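Long-range contacts in transcriptional regulator (Streptococcus thermophilus LMD-9, PDB 5JUF), which probably acts as a pheromone-sensing transcriptional activator of the RNPP family that switches on competence for natural transformation in response to a secreted signalling peptide: residues 77-82 against 117-122; 183-188 against 215-220. All blocks are in the same frame, centred on the assembly; numbering follows the deposited sequence.

Interaction 1: residues 77-82 against 117-122; sequences EYYEMK and EEELLT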
loop_
_atom_site.group_PDB
_atom_site.type_symbol
_atom_site.label_atom_id
_atom_site.label_comp_id
_atom_site.label_asym_id
_atom_site.label_seq_id
_atom_site.Cartn_x
_atom_site.Cartn_y
_atom_site.Cartn_z
ATOM N N GLU A 77 -7.546 -16.134 10.994
ATOM C CA GLU A 77 -8.697 -15.744 10.188
ATOM C C GLU A 77 -8.624 -14.281 9.756
ATOM O O GLU A 77 -9.146 -13.925 8.692
ATOM C CB GLU A 77 -9.987 -16.000 10.957
ATOM C CG GLU A 77 -11.214 -15.484 10.246
ATOM C CD GLU A 77 -12.490 -15.878 10.940
ATOM O OE1 GLU A 77 -13.477 -16.177 10.237
ATOM O OE2 GLU A 77 -12.503 -15.901 12.187
ATOM N N TYR A 78 -7.992 -13.417 10.548
ATOM C CA TYR A 78 -7.830 -12.031 10.100
ATOM C C TYR A 78 -7.018 -11.964 8.818
ATOM O O TYR A 78 -7.400 -11.284 7.857
ATOM C CB TYR A 78 -7.141 -11.178 11.158
ATOM C CG TYR A 78 -6.681 -9.859 10.560
ATOM C CD1 TYR A 78 -7.606 -8.892 10.192
ATOM C CD2 TYR A 78 -5.332 -9.602 10.322
ATOM C CE1 TYR A 78 -7.207 -7.685 9.621
ATOM C CE2 TYR A 78 -4.913 -8.398 9.758
ATOM C CZ TYR A 78 -5.870 -7.444 9.402
ATOM O OH TYR A 78 -5.490 -6.246 8.843
ATOM N N TYR A 79 -5.865 -12.637 8.806
ATOM C CA TYR A 79 -4.990 -12.593 7.641
ATOM C C TYR A 79 -5.636 -13.277 6.451
ATOM O O TYR A 79 -5.518 -12.796 5.317
ATOM C CB TYR A 79 -3.646 -13.232 7.976
ATOM C CG TYR A 79 -2.833 -12.424 8.966
ATOM C CD1 TYR A 79 -2.335 -11.173 8.621
ATOM C CD2 TYR A 79 -2.565 -12.907 10.239
ATOM C CE1 TYR A 79 -1.598 -10.422 9.520
ATOM C CE2 TYR A 79 -1.822 -12.165 11.145
ATOM C CZ TYR A 79 -1.339 -10.932 10.775
ATOM O OH TYR A 79 -0.600 -10.200 11.654
ATOM N N GLU A 80 -6.327 -14.396 6.697
ATOM C CA GLU A 80 -7.127 -15.047 5.658
ATOM C C GLU A 80 -8.090 -14.062 4.998
ATOM O O GLU A 80 -8.148 -13.961 3.766
ATOM C CB GLU A 80 -7.885 -16.239 6.262
ATOM C CG GLU A 80 -8.830 -16.943 5.296
ATOM C CD GLU A 80 -9.566 -18.131 5.925
ATOM O OE1 GLU A 80 -9.379 -18.405 7.136
ATOM O OE2 GLU A 80 -10.331 -18.796 5.195
ATOM N N MET A 81 -8.827 -13.287 5.801
ATOM C CA MET A 81 -9.796 -12.357 5.217
ATOM C C MET A 81 -9.097 -11.169 4.558
ATOM O O MET A 81 -9.528 -10.697 3.501
ATOM C CB MET A 81 -10.791 -11.885 6.282
ATOM C CG MET A 81 -11.662 -13.018 6.868
ATOM S SD MET A 81 -12.595 -12.567 8.366
ATOM C CE MET A 81 -13.947 -11.594 7.694
ATOM N N LYS A 82 -8.017 -10.672 5.160
ATOM C CA LYS A 82 -7.279 -9.568 4.545
ATOM C C LYS A 82 -6.701 -9.998 3.203
ATOM O O LYS A 82 -6.827 -9.282 2.202
ATOM C CB LYS A 82 -6.171 -9.085 5.484
ATOM C CG LYS A 82 -5.292 -7.930 4.959
ATOM C CD LYS A 82 -4.096 -7.749 5.901
ATOM C CE LYS A 82 -3.143 -6.628 5.481
ATOM N NZ LYS A 82 -1.848 -6.730 6.248
ATOM N N GLU A 117 -2.023 -0.739 15.210
ATOM C CA GLU A 117 -2.266 0.471 14.427
ATOM C C GLU A 117 -1.909 0.294 12.950
ATOM O O GLU A 117 -2.619 0.788 12.071
ATOM C CB GLU A 117 -1.454 1.614 15.037
ATOM C CG GLU A 117 -1.530 2.933 14.316
ATOM C CD GLU A 117 -0.734 4.005 15.048
ATOM O OE1 GLU A 117 -1.070 4.302 16.217
ATOM O OE2 GLU A 117 0.245 4.518 14.463
ATOM N N GLU A 118 -0.805 -0.399 12.657
ATOM C CA GLU A 118 -0.385 -0.571 11.263
ATOM C C GLU A 118 -1.438 -1.314 10.441
ATOM O O GLU A 118 -1.678 -0.982 9.269
ATOM C CB GLU A 118 0.945 -1.323 11.202
ATOM C CG GLU A 118 2.067 -0.690 12.021
ATOM C CD GLU A 118 2.247 -1.318 13.394
ATOM O OE1 GLU A 118 1.289 -1.309 14.197
ATOM O OE2 GLU A 118 3.363 -1.811 13.671
ATOM N N GLU A 119 -2.056 -2.343 11.025
ATOM C CA GLU A 119 -3.051 -3.107 10.277
ATOM C C GLU A 119 -4.317 -2.298 10.057
ATOM O O GLU A 119 -4.891 -2.316 8.967
ATOM C CB GLU A 119 -3.382 -4.412 11.008
ATOM C CG GLU A 119 -2.243 -5.408 11.010
ATOM C CD GLU A 119 -1.913 -5.926 9.613
ATOM O OE1 GLU A 119 -2.831 -5.977 8.770
ATOM O OE2 GLU A 119 -0.737 -6.264 9.354
ATOM N N LEU A 120 -4.790 -1.609 11.093
ATOM C CA LEU A 120 -5.966 -0.766 10.919
ATOM C C LEU A 120 -5.717 0.305 9.862
ATOM O O LEU A 120 -6.599 0.611 9.055
ATOM C CB LEU A 120 -6.363 -0.145 12.262
ATOM C CG LEU A 120 -6.784 -1.140 13.356
ATOM C CD1 LEU A 120 -6.905 -0.483 14.745
ATOM C CD2 LEU A 120 -8.091 -1.809 12.987
ATOM N N LEU A 121 -4.515 0.877 9.833
ATOM C CA LEU A 121 -4.231 1.898 8.830
ATOM C C LEU A 121 -4.267 1.308 7.418
ATOM O O LEU A 121 -4.801 1.929 6.486
ATOM C CB LEU A 121 -2.876 2.529 9.139
ATOM C CG LEU A 121 -2.443 3.827 8.454
ATOM C CD1 LEU A 121 -1.638 3.502 7.258
ATOM C CD2 LEU A 121 -3.576 4.803 8.125
ATOM N N THR A 122 -3.700 0.113 7.251
ATOM C CA THR A 122 -3.790 -0.632 5.995
ATOM C C THR A 122 -5.227 -0.763 5.506
ATOM O O THR A 122 -5.506 -0.570 4.314
ATOM C CB THR A 122 -3.165 -2.016 6.190
ATOM O OG1 THR A 122 -1.738 -1.883 6.152
ATOM C CG2 THR A 122 -3.630 -2.981 5.136
HETATM O O HOH W 1 0.463 -7.972 10.825
#
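Tyr78 and Lys82, one turn apart on helix 76-86, converge on a single carboxylate oxygen of Glu119 within the tetratricopeptide-type helical domain. Tyr78 OH donates to Glu119 OE1 over 2.7 Å, reaching it on the anti side and 18° out of the carboxylate plane. Lys82 NZ makes a salt bridge to Glu119 OE1 at 2.8 Å, the oxygen offering its syn lone pair, and adds a weak bond to OE2. Two donors thus grip OE1, and the ammonium probably helps keep this buried glutamate ionised. OE2 has further partners: a water donates to it and also hydrogen-bonds the Tyr79 hydroxyl. Asn161 completes the network, binding both Lys82 NZ and Glu119 OE2.

The axes of the two segments approach to 13.0 Å and run in roughly the same direction, so long side chains must span the gap. Lysine suits this: its CG stands anti to the backbone N, and the chain beyond is fully extended. Glu119 instead bends at chi2 (-66°), and its carboxylate stands 82° from the Tyr78 ring plane, with OE1 at the ring's edge. Tyrosine combines a reach long enough for its hydroxyl with an apolar ring that packs on Val107 and Leu115. Where the lysine chain crosses Thr122 at about a right angle, the meeting is apolar, Lys82 CE lying 3.7 Å from Thr122 CG2.

Interaction 2: residues 183-188 against 215-220; sequences LFERII and ALKIFH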
loop_
_atom_site.group_PDB
_atom_site.type_symbol
_atom_site.label_atom_id
_atom_site.label_comp_id
_atom_site.label_asym_id
_atom_site.label_seq_id
_atom_site.Cartn_x
_atom_site.Cartn_y
_atom_site.Cartn_z
ATOM N N LEU A 183 11.899 12.951 -3.666
ATOM C CA LEU A 183 11.231 11.892 -2.909
ATOM C C LEU A 183 10.565 10.873 -3.836
ATOM O O LEU A 183 10.649 9.657 -3.607
ATOM C CB LEU A 183 10.193 12.497 -1.972
ATOM C CG LEU A 183 9.329 11.482 -1.214
ATOM C CD1 LEU A 183 10.215 10.648 -0.301
ATOM C CD2 LEU A 183 8.241 12.209 -0.426
ATOM N N PHE A 184 9.876 11.349 -4.873
ATOM C CA PHE A 184 9.174 10.434 -5.766
ATOM C C PHE A 184 10.157 9.491 -6.450
ATOM O O PHE A 184 9.944 8.270 -6.491
ATOM C CB PHE A 184 8.350 11.239 -6.776
ATOM C CG PHE A 184 7.510 10.401 -7.713
ATOM C CD1 PHE A 184 6.548 9.530 -7.231
ATOM C CD2 PHE A 184 7.655 10.528 -9.084
ATOM C CE1 PHE A 184 5.773 8.780 -8.102
ATOM C CE2 PHE A 184 6.878 9.787 -9.955
ATOM C CZ PHE A 184 5.937 8.914 -9.465
ATOM N N GLU A 185 11.267 10.041 -6.960
ATOM C CA GLU A 185 12.285 9.216 -7.605
ATOM C C GLU A 185 12.868 8.194 -6.639
ATOM O O GLU A 185 13.126 7.047 -7.019
ATOM C CB GLU A 185 13.403 10.099 -8.164
ATOM C CG GLU A 185 12.995 10.961 -9.352
ATOM C CD GLU A 185 12.681 10.145 -10.591
ATOM O OE1 GLU A 185 11.980 10.667 -11.483
ATOM O OE2 GLU A 185 13.136 8.986 -10.672
ATOM N N ARG A 186 13.125 8.611 -5.399
ATOM C CA ARG A 186 13.637 7.700 -4.384
ATOM C C ARG A 186 12.659 6.561 -4.122
ATOM O O ARG A 186 13.051 5.390 -4.085
ATOM C CB ARG A 186 13.916 8.480 -3.101
ATOM C CG ARG A 186 14.593 7.689 -2.001
ATOM C CD ARG A 186 15.055 8.632 -0.882
ATOM N NE ARG A 186 14.192 8.574 0.298
ATOM C CZ ARG A 186 14.049 9.568 1.169
ATOM N NH1 ARG A 186 13.250 9.427 2.213
ATOM N NH2 ARG A 186 14.693 10.712 0.988
ATOM N N ILE A 187 11.375 6.884 -3.942
ATOM C CA ILE A 187 10.372 5.841 -3.728
ATOM C C ILE A 187 10.268 4.934 -4.951
ATOM O O ILE A 187 10.226 3.704 -4.822
ATOM C CB ILE A 187 9.013 6.468 -3.371
ATOM C CG1 ILE A 187 9.103 7.266 -2.070
ATOM C CG2 ILE A 187 7.918 5.385 -3.222
ATOM C CD1 ILE A 187 9.348 6.416 -0.836
ATOM N N ILE A 188 10.217 5.526 -6.154
ATOM C CA ILE A 188 10.116 4.748 -7.399
ATOM C C ILE A 188 11.237 3.724 -7.478
ATOM O O ILE A 188 11.009 2.539 -7.747
ATOM C CB ILE A 188 10.178 5.676 -8.634
ATOM C CG1 ILE A 188 8.926 6.521 -8.803
ATOM C CG2 ILE A 188 10.427 4.875 -9.904
ATOM C CD1 ILE A 188 7.788 6.059 -8.029
ATOM N N ALA A 215 1.219 5.724 -14.177
ATOM C CA ALA A 215 0.227 6.758 -14.450
ATOM C C ALA A 215 0.736 8.140 -14.050
ATOM O O ALA A 215 0.511 9.119 -14.771
ATOM C CB ALA A 215 -1.089 6.436 -13.737
ATOM N N LEU A 216 1.438 8.247 -12.916
ATOM C CA LEU A 216 1.982 9.545 -12.519
ATOM C C LEU A 216 3.092 10.005 -13.466
ATOM O O LEU A 216 3.223 11.204 -13.741
ATOM C CB LEU A 216 2.489 9.477 -11.078
ATOM C CG LEU A 216 1.389 9.453 -10.018
ATOM C CD1 LEU A 216 1.944 8.939 -8.700
ATOM C CD2 LEU A 216 0.754 10.845 -9.846
ATOM N N LYS A 217 3.898 9.068 -13.977
ATOM C CA LYS A 217 4.966 9.439 -14.900
ATOM C C LYS A 217 4.400 9.996 -16.198
ATOM O O LYS A 217 4.897 11.003 -16.719
ATOM C CB LYS A 217 5.866 8.236 -15.175
ATOM C CG LYS A 217 6.876 7.948 -14.068
ATOM C CD LYS A 217 7.796 6.795 -14.464
ATOM C CE LYS A 217 8.974 6.678 -13.499
ATOM N NZ LYS A 217 9.999 7.721 -13.801
ATOM N N ILE A 218 3.364 9.346 -16.739
ATOM C CA ILE A 218 2.632 9.901 -17.874
ATOM C C ILE A 218 2.101 11.289 -17.530
ATOM O O ILE A 218 2.316 12.256 -18.266
ATOM C CB ILE A 218 1.501 8.942 -18.298
ATOM C CG1 ILE A 218 2.086 7.663 -18.910
ATOM C CG2 ILE A 218 0.569 9.605 -19.327
ATOM C CD1 ILE A 218 1.053 6.568 -19.121
ATOM N N PHE A 219 1.423 11.413 -16.385
ATOM C CA PHE A 219 0.893 12.711 -15.957
ATOM C C PHE A 219 1.988 13.780 -15.875
ATOM O O PHE A 219 1.796 14.913 -16.336
ATOM C CB PHE A 219 0.179 12.545 -14.611
ATOM C CG PHE A 219 -0.405 13.816 -14.071
ATOM C CD1 PHE A 219 -1.438 14.455 -14.736
ATOM C CD2 PHE A 219 0.066 14.363 -12.887
ATOM C CE1 PHE A 219 -1.976 15.635 -14.246
ATOM C CE2 PHE A 219 -0.469 15.542 -12.388
ATOM C CZ PHE A 219 -1.493 16.182 -13.074
ATOM N N HIS A 220 3.144 13.447 -15.303
ATOM C CA HIS A 220 4.226 14.421 -15.164
ATOM C C HIS A 220 5.126 14.504 -16.388
ATOM O O HIS A 220 6.113 15.245 -16.356
ATOM C CB HIS A 220 5.101 14.093 -13.950
ATOM C CG HIS A 220 4.364 14.095 -12.650
ATOM N ND1 HIS A 220 4.691 13.251 -11.610
ATOM C CD2 HIS A 220 3.333 14.854 -12.210
ATOM C CE1 HIS A 220 3.885 13.482 -10.589
ATOM N NE2 HIS A 220 3.050 14.447 -10.928
#
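Phe184 reaches from helix 181-192 to Leu216 near the end of helix 200-219, its ring crossing the leucine side chain obliquely within the all-helical, tetratricopeptide-type domain. The bond from CA to CB of Phe184 points toward the other helix, and chi1 (-177°) sets CG anti to the backbone N. The far end of the ring does the touching: Phe184 CZ lies 3.8 Å from Leu216 CB, and Phe184 CE1 is 3.9 Å from Leu216 CD1. A long aromatic side chain suits this place because the axes of the two segments, roughly antiparallel, stay 12.9 Å apart. Ile188, one turn on, lays CD1 over one face of the ring, offset toward the rim, while Tyr169 and Leu173 of helix 160-173 also pack against Phe184.

His220 presents its ring edge to Phe184 CE2, and its flat ring stacks with that of Tyr179. Beside this apolar centre, Lys217 brings its methylene chain along with its charge. Lys217 NZ is hydrogen-bonded to the carbonyl oxygen of Ser224 and stays 4.2 Å from Glu185 OE1, too far for a salt bridge, though the opposite charges probably attract. The aliphatic part of Lys217 meets Ile188, with Lys217 CE 4.3 Å from Ile188 CG2.

How the interactions relate
From the N terminus the chain runs through five helices, the last of them helix 63-67, to helix 76-86, where interaction 1 opens. The return at helix 117-130 closes this first loop across 34 intervening residues, joining the two helices past helix 94-111. The chain then runs through helices 139-152 and 160-173 before interaction 2 opens; a shorter loop of 26 residues closes it, tying helix 181-192 to the end of helix 200-219. The two loops follow in series, neither nesting nor crossing. The centres of interactions 1 and 2 are about 28 Å apart, on opposite sides of the chain's centre. Helix 160-173 packs against the second contact, while Asn161 near its start joins the first.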